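Local coordinates for putative uncharacterized protein (Vibrio cholerae, PDB 4G7X) that is the N-terminal N1-type domain of a CTXphi phage pIII protein and probably serves phage entry by binding a host Tol protein, at residues 30-34 and 51-55. Residues are numbered along the deposited sequence; the frame is centred on the assembly and turned at random.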
ATOM      1  N   SER A  30      -6.719 -17.419   0.540  1.00  9.12           N
ATOM      2  CA  SER A  30      -6.793 -17.214  -0.901  1.00  8.70           C
ATOM      3  C   SER A  30      -5.511 -17.714  -1.552  1.00  8.51           C
ATOM      4  O   SER A  30      -4.437 -17.607  -0.959  1.00  8.56           O
ATOM      5  CB  SER A  30      -6.936 -15.728  -1.231  1.00  8.51           C
ATOM      6  OG  SER A  30      -8.221 -15.240  -0.898  1.00  8.40           O
ATOM      7  N   PRO A  31      -5.617 -18.247  -2.781  1.00  8.38           N
ATOM      8  CA  PRO A  31      -4.409 -18.416  -3.572  1.00  8.26           C
ATOM      9  C   PRO A  31      -3.842 -17.032  -3.858  1.00  8.17           C
ATOM     10  O   PRO A  31      -4.525 -16.022  -3.630  1.00  8.21           O
ATOM     11  CB  PRO A  31      -4.929 -19.050  -4.859  1.00  8.52           C
ATOM     12  CG  PRO A  31      -6.308 -18.494  -4.990  1.00  8.66           C
ATOM     13  CD  PRO A  31      -6.832 -18.470  -3.583  1.00  8.69           C
ATOM     14  N   ILE A  32      -2.605 -16.971  -4.332  1.00  7.86           N
ATOM     15  CA  ILE A  32      -2.013 -15.694  -4.701  1.00  7.94           C
ATOM     16  C   ILE A  32      -2.723 -15.194  -5.950  1.00  7.93           C
ATOM     17  O   ILE A  32      -2.466 -15.660  -7.061  1.00  8.26           O
ATOM     18  CB  ILE A  32      -0.490 -15.791  -4.906  1.00  8.00           C
ATOM     19  CG1 ILE A  32       0.173 -16.393  -3.662  1.00  8.07           C
ATOM     20  CG2 ILE A  32       0.082 -14.409  -5.210  1.00  8.07           C
ATOM     21  CD1 ILE A  32       1.684 -16.491  -3.735  1.00  8.28           C
ATOM     22  N   VAL A  33      -3.645 -14.257  -5.752  1.00  7.77           N
ATOM     23  CA  VAL A  33      -4.482 -13.764  -6.836  1.00  7.83           C
ATOM     24  C   VAL A  33      -3.597 -13.130  -7.911  1.00  7.91           C
ATOM     25  O   VAL A  33      -2.800 -12.242  -7.628  1.00  7.80           O
ATOM     26  CB  VAL A  33      -5.574 -12.808  -6.299  1.00  7.69           C
ATOM     27  CG1 VAL A  33      -6.408 -12.241  -7.433  1.00  7.83           C
ATOM     28  CG2 VAL A  33      -6.476 -13.540  -5.309  1.00  7.74           C
ATOM     29  N   GLN A  34      -3.714 -13.635  -9.135  1.00  8.15           N
ATOM     30  CA  GLN A  34      -2.761 -13.317 -10.203  1.00  8.51           C
ATOM     31  C   GLN A  34      -3.103 -12.053 -10.976  1.00  8.54           C
ATOM     32  O   GLN A  34      -2.231 -11.232 -11.263  1.00  8.41           O
ATOM     33  CB  GLN A  34      -2.635 -14.503 -11.166  1.00  8.83           C
ATOM     34  CG  GLN A  34      -2.025 -15.744 -10.521  1.00  9.40           C
ATOM     35  CD  GLN A  34      -0.569 -15.548 -10.150  1.00  9.79           C
ATOM     36  OE1 GLN A  34       0.283 -15.388 -11.022  1.00 10.80           O
ATOM     37  NE2 GLN A  34      -0.275 -15.543  -8.859  1.00  9.91           N
ATOM     38  N   GLY A  51      10.112 -13.396  -4.414  1.00 11.51           N
ATOM     39  CA  GLY A  51       8.884 -14.072  -4.828  1.00 10.36           C
ATOM     40  C   GLY A  51       7.751 -13.083  -4.987  1.00  9.53           C
ATOM     41  O   GLY A  51       7.979 -11.873  -5.050  1.00  9.34           O
ATOM     42  N   PHE A  52       6.525 -13.593  -5.058  1.00  8.78           N
ATOM     43  CA  PHE A  52       5.367 -12.712  -5.147  1.00  8.46           C
ATOM     44  C   PHE A  52       5.285 -11.822  -3.915  1.00  8.01           C
ATOM     45  O   PHE A  52       5.566 -12.263  -2.801  1.00  8.05           O
ATOM     46  CB  PHE A  52       4.084 -13.527  -5.313  1.00  8.57           C
ATOM     47  CG  PHE A  52       4.000 -14.241  -6.628  1.00  8.81           C
ATOM     48  CD1 PHE A  52       4.103 -15.627  -6.689  1.00  9.08           C
ATOM     49  CD2 PHE A  52       3.847 -13.524  -7.806  1.00  9.05           C
ATOM     50  CE1 PHE A  52       4.034 -16.281  -7.912  1.00  9.28           C
ATOM     51  CE2 PHE A  52       3.782 -14.169  -9.031  1.00  9.24           C
ATOM     52  CZ  PHE A  52       3.878 -15.553  -9.084  1.00  9.31           C
ATOM     53  N   VAL A  53       4.918 -10.563  -4.124  1.00  7.72           N
ATOM     54  CA  VAL A  53       4.795  -9.614  -3.021  1.00  7.55           C
ATOM     55  C   VAL A  53       3.391  -9.764  -2.434  1.00  7.38           C
ATOM     56  O   VAL A  53       2.467  -9.021  -2.769  1.00  7.41           O
ATOM     57  CB  VAL A  53       5.095  -8.169  -3.463  1.00  7.58           C
ATOM     58  CG1 VAL A  53       5.186  -7.264  -2.243  1.00  7.82           C
ATOM     59  CG2 VAL A  53       6.393  -8.114  -4.262  1.00  7.61           C
ATOM     60  N   TRP A  54       3.270 -10.746  -1.546  1.00  7.19           N
ATOM     61  CA  TRP A  54       2.000 -11.289  -1.081  1.00  7.35           C
ATOM     62  C   TRP A  54       2.196 -11.883   0.280  1.00  7.66           C
ATOM     63  O   TRP A  54       3.211 -12.529   0.532  1.00  7.82           O
ATOM     64  CB  TRP A  54       1.542 -12.389  -2.039  1.00  7.00           C
ATOM     65  CG  TRP A  54       0.356 -13.184  -1.554  1.00  6.71           C
ATOM     66  CD1 TRP A  54       0.355 -14.250  -0.656  1.00  6.67           C
ATOM     67  CD2 TRP A  54      -1.048 -12.997  -1.930  1.00  6.62           C
ATOM     68  NE1 TRP A  54      -0.915 -14.716  -0.449  1.00  6.67           N
ATOM     69  CE2 TRP A  54      -1.808 -14.010  -1.187  1.00  6.56           C
ATOM     70  CE3 TRP A  54      -1.726 -12.126  -2.772  1.00  6.49           C
ATOM     71  CZ2 TRP A  54      -3.181 -14.131  -1.314  1.00  6.60           C
ATOM     72  CZ3 TRP A  54      -3.113 -12.252  -2.885  1.00  6.58           C
ATOM     73  CH2 TRP A  54      -3.823 -13.228  -2.168  1.00  6.52           C
ATOM     74  N   SER A  55       1.222 -11.695   1.168  1.00  8.17           N
ATOM     75  CA  SER A  55       1.224 -12.402   2.448  1.00  8.86           C
ATOM     76  C   SER A  55      -0.183 -12.548   3.004  1.00  9.30           C
ATOM     77  O   SER A  55      -1.072 -11.777   2.657  1.00  9.39           O
ATOM     78  CB  SER A  55       2.141 -11.707   3.462  1.00  9.10           C
ATOM     79  OG  SER A  55       1.708 -10.389   3.741  1.00  9.59           O
TER
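Ile32 and Trp54 give a compact example of how an irregular loop can be packed against a strand without a single hydrogen bond between them. The side chain of Ile32 lies over one face of the indole, its CG1 3.7 Å from the centroid of the five-membered ring and only 8° off the normal, a true CH-pi contact. Its other branch shares the same face: CG2, anti to the backbone N, reaches CD2 of Trp54 at 3.7 Å. The far end of the indole slips under the loop backbone, where Trp54 CH2 comes within 3.2 Å of Pro31 O and CZ3 within 3.5 Å of Val33 N, both approached obliquely. Trp54 CG is itself anti to its backbone N (chi1 171°), which extends the ring across the loop.

Beyond the indole, Ile32 CD1 touches Phe52 CD1 at 3.9 Å, wedging the isoleucine between two aromatic residues of strand 51-59. The bent Gln34 chain folds back, and its NE2 donates to Ile32 O at 2.8 Å, nearly straight. This bond helps to place NE2 over one face of Phe52 near its rim, the amide plane standing almost perpendicular to the ring (86°). Tyr69, on strand 64-71, touches Trp54, and its OH is hydrogen-bonded to Val33 O, tying both segments to the same sheet. Cohesion here therefore rests on dispersion and CH-pi attraction, while the one side-chain hydrogen bond inside 30-34 helps to set where the Gln34 amide sits beside Phe52.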